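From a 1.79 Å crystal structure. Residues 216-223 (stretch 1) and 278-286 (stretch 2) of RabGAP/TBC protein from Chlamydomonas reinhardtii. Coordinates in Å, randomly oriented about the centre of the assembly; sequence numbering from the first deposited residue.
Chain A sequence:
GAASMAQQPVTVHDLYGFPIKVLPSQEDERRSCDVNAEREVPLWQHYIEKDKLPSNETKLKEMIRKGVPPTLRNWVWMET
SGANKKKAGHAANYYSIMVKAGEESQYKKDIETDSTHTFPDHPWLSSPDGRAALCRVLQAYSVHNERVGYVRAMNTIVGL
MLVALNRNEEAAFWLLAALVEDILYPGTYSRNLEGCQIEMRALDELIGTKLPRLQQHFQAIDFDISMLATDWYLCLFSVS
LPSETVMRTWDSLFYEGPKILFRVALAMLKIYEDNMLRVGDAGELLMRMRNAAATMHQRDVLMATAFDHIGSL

Stretch 1, residues 216-223: QHFQAIDF
Stretch 2, residues 278-286: RVGDAGELL

Residues 216-223 and 278-286 of the RabGAP/TBC protein pack a helix end against a helix start, burying 413 Å² in all. Stretch 1 is already helical at Gln216, with Ala220 N bonded to Gln216 O (2.9 Å). It closes in a Schellman motif: Asp222 takes positive phi (61/41), Phe223 N reaches Phe218 O (2.8 Å) and Asp222 N reaches Gln219 O (3.1 Å), and Phe223 leaves extended (-87/127). Stretch 2 runs as a loop through Asp281 (-137/132), then is helical from Ala282. Asp281 (chi1 t) is the N-cap: its OD2 accepts from Glu284 N at 2.7 Å, satisfying an amide of the first turn. The helix axes approach to 10.9 Å, their directions 131° apart; the CA atoms of Phe223 and Ala282 lie 5.0 Å apart.

Apolar packing centres on Leu285 (chi1 t, chi2 147°, between wells), directed toward stretch 1 and buried, as are Phe218 and Phe223, so apolar side chains fill the inside. Leu285 CD1 meets Ile221 CD1 at 3.7 Å and the edge of the Phe218 ring (chi1 m) at CE1, 3.8 Å. Leu285 CD2 sits over one face of the Phe223 ring (chi1 t, chi2 74°), 3.8 Å from the centroid and 11° off the normal, a CH-pi contact. The edge of that same ring meets Leu286 at Phe223 CE1 to Leu286 CB, 4.2 Å, and Phe223 CD1 lies 4.2 Å from Ala282 CB. Ile221 (chi1 p, chi2 t) has its CA-to-CB bond toward stretch 2, with CG2 3.6 Å from Gly280 O.

Polar links are few. One water bridges the backbones, donating to Ile221 O (2.8 Å) and accepting from Ala282 N (2.9 Å). The small Ala282 side chain fits beside this bridge, its CB 3.6 Å from Ile221 O. His217 (chi1 t) also points toward stretch 2.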

# COMPACT_ATOMS: atom_id res chain seq x y z
N GLN A 216 -9.22 26.22 4.41
CA GLN A 216 -9.91 27.41 3.91
C GLN A 216 -10.07 27.32 2.40
O GLN A 216 -11.10 27.66 1.82
CB GLN A 216 -9.14 28.67 4.29
N HIS A 217 -9.01 26.83 1.78
CA HIS A 217 -8.92 26.71 0.35
C HIS A 217 -9.85 25.61 -0.14
O HIS A 217 -10.58 25.81 -1.10
CB HIS A 217 -7.48 26.43 -0.06
CG HIS A 217 -7.30 26.30 -1.54
ND1 HIS A 217 -7.65 27.31 -2.41
CD2 HIS A 217 -6.83 25.28 -2.29
CE1 HIS A 217 -7.41 26.91 -3.65
NE2 HIS A 217 -6.92 25.68 -3.61
N PHE A 218 -9.88 24.47 0.53
CA PHE A 218 -10.81 23.43 0.13
C PHE A 218 -12.25 23.88 0.29
O PHE A 218 -13.10 23.55 -0.53
CB PHE A 218 -10.59 22.14 0.92
CG PHE A 218 -9.39 21.35 0.50
CD1 PHE A 218 -8.63 21.71 -0.62
CD2 PHE A 218 -9.00 20.23 1.24
CE1 PHE A 218 -7.52 20.97 -1.00
CE2 PHE A 218 -7.89 19.47 0.87
CZ PHE A 218 -7.14 19.84 -0.24
N GLN A 219 -12.55 24.59 1.38
CA GLN A 219 -13.89 25.16 1.54
C GLN A 219 -14.26 26.14 0.43
O GLN A 219 -15.34 26.04 -0.15
CB GLN A 219 -14.01 25.89 2.88
N ALA A 220 -13.37 27.09 0.15
CA ALA A 220 -13.64 28.08 -0.89
C ALA A 220 -13.94 27.46 -2.25
O ALA A 220 -14.76 28.01 -3.02
CB ALA A 220 -12.48 29.04 -1.01
N ILE A 221 -13.26 26.36 -2.60
CA ILE A 221 -13.45 25.78 -3.94
C ILE A 221 -14.39 24.58 -3.88
O ILE A 221 -14.67 23.96 -4.91
CB ILE A 221 -12.12 25.37 -4.62
CG1 ILE A 221 -11.46 24.18 -3.91
CG2 ILE A 221 -11.16 26.58 -4.70
CD1 ILE A 221 -10.22 23.66 -4.62
N ASP A 222 -14.90 24.30 -2.69
CA ASP A 222 -15.83 23.19 -2.46
C ASP A 222 -15.17 21.86 -2.81
O ASP A 222 -15.81 21.00 -3.40
CB ASP A 222 -17.13 23.36 -3.26
CG ASP A 222 -17.97 24.56 -2.82
OD1 ASP A 222 -17.88 24.96 -1.63
OD2 ASP A 222 -18.72 25.10 -3.65
N PHE A 223 -13.90 21.71 -2.45
CA PHE A 223 -13.19 20.46 -2.72
C PHE A 223 -13.42 19.48 -1.60
O PHE A 223 -13.21 19.80 -0.44
CB PHE A 223 -11.70 20.69 -2.92
CG PHE A 223 -10.95 19.42 -3.17
CD1 PHE A 223 -11.04 18.78 -4.39
CD2 PHE A 223 -10.19 18.84 -2.19
CE1 PHE A 223 -10.37 17.60 -4.61
CE2 PHE A 223 -9.53 17.68 -2.41
CZ PHE A 223 -9.62 17.05 -3.62
N ARG A 278 -2.67 27.31 -5.05
CA ARG A 278 -2.74 28.15 -6.25
C ARG A 278 -3.80 27.68 -7.25
O ARG A 278 -3.98 28.31 -8.26
CB ARG A 278 -1.38 28.20 -6.94
CG ARG A 278 -0.27 28.81 -6.10
CD ARG A 278 1.08 28.70 -6.80
NE ARG A 278 1.40 27.31 -7.13
CZ ARG A 278 1.07 26.71 -8.27
NH1 ARG A 278 0.42 27.37 -9.22
NH2 ARG A 278 1.40 25.44 -8.46
N VAL A 279 -4.52 26.60 -6.94
CA VAL A 279 -5.49 26.05 -7.88
C VAL A 279 -6.89 26.42 -7.42
O VAL A 279 -7.29 26.05 -6.34
CB VAL A 279 -5.38 24.52 -8.01
CG1 VAL A 279 -6.44 23.98 -8.95
CG2 VAL A 279 -4.00 24.14 -8.53
N GLY A 280 -7.64 27.11 -8.27
CA GLY A 280 -8.89 27.70 -7.87
C GLY A 280 -10.12 26.91 -8.26
O GLY A 280 -11.23 27.42 -8.18
N ASP A 281 -9.92 25.65 -8.67
CA ASP A 281 -11.02 24.82 -9.16
C ASP A 281 -10.90 23.42 -8.59
O ASP A 281 -9.84 22.83 -8.64
CB ASP A 281 -11.02 24.76 -10.70
CG ASP A 281 -12.02 23.75 -11.25
OD1 ASP A 281 -13.24 24.00 -11.17
OD2 ASP A 281 -11.59 22.70 -11.80
N ALA A 282 -12.01 22.90 -8.07
CA ALA A 282 -12.03 21.56 -7.43
C ALA A 282 -11.61 20.43 -8.37
O ALA A 282 -10.76 19.59 -8.04
CB ALA A 282 -13.40 21.28 -6.87
N GLY A 283 -12.22 20.37 -9.55
CA GLY A 283 -11.82 19.35 -10.50
C GLY A 283 -10.35 19.48 -10.88
O GLY A 283 -9.64 18.47 -10.94
N GLU A 284 -9.87 20.71 -11.10
CA GLU A 284 -8.49 20.91 -11.49
C GLU A 284 -7.53 20.45 -10.40
O GLU A 284 -6.47 19.88 -10.68
CB GLU A 284 -8.24 22.38 -11.80
CG GLU A 284 -6.80 22.73 -12.13
CD GLU A 284 -6.37 22.27 -13.50
OE1 GLU A 284 -7.12 21.49 -14.14
OE2 GLU A 284 -5.28 22.69 -13.95
N LEU A 285 -7.91 20.72 -9.16
CA LEU A 285 -7.05 20.40 -8.04
C LEU A 285 -6.90 18.90 -7.93
O LEU A 285 -5.81 18.41 -7.67
CB LEU A 285 -7.61 20.99 -6.75
CG LEU A 285 -6.72 20.83 -5.51
CD1 LEU A 285 -6.87 22.02 -4.57
CD2 LEU A 285 -7.04 19.52 -4.78
N LEU A 286 -8.00 18.20 -8.12
CA LEU A 286 -7.98 16.74 -8.14
C LEU A 286 -6.99 16.19 -9.17
O LEU A 286 -6.09 15.40 -8.83
CB LEU A 286 -9.38 16.22 -8.42
CG LEU A 286 -9.58 14.72 -8.51
CD1 LEU A 286 -9.44 14.09 -7.10
CD2 LEU A 286 -10.94 14.45 -9.11
O HOH W 1 -14.41 24.40 -7.67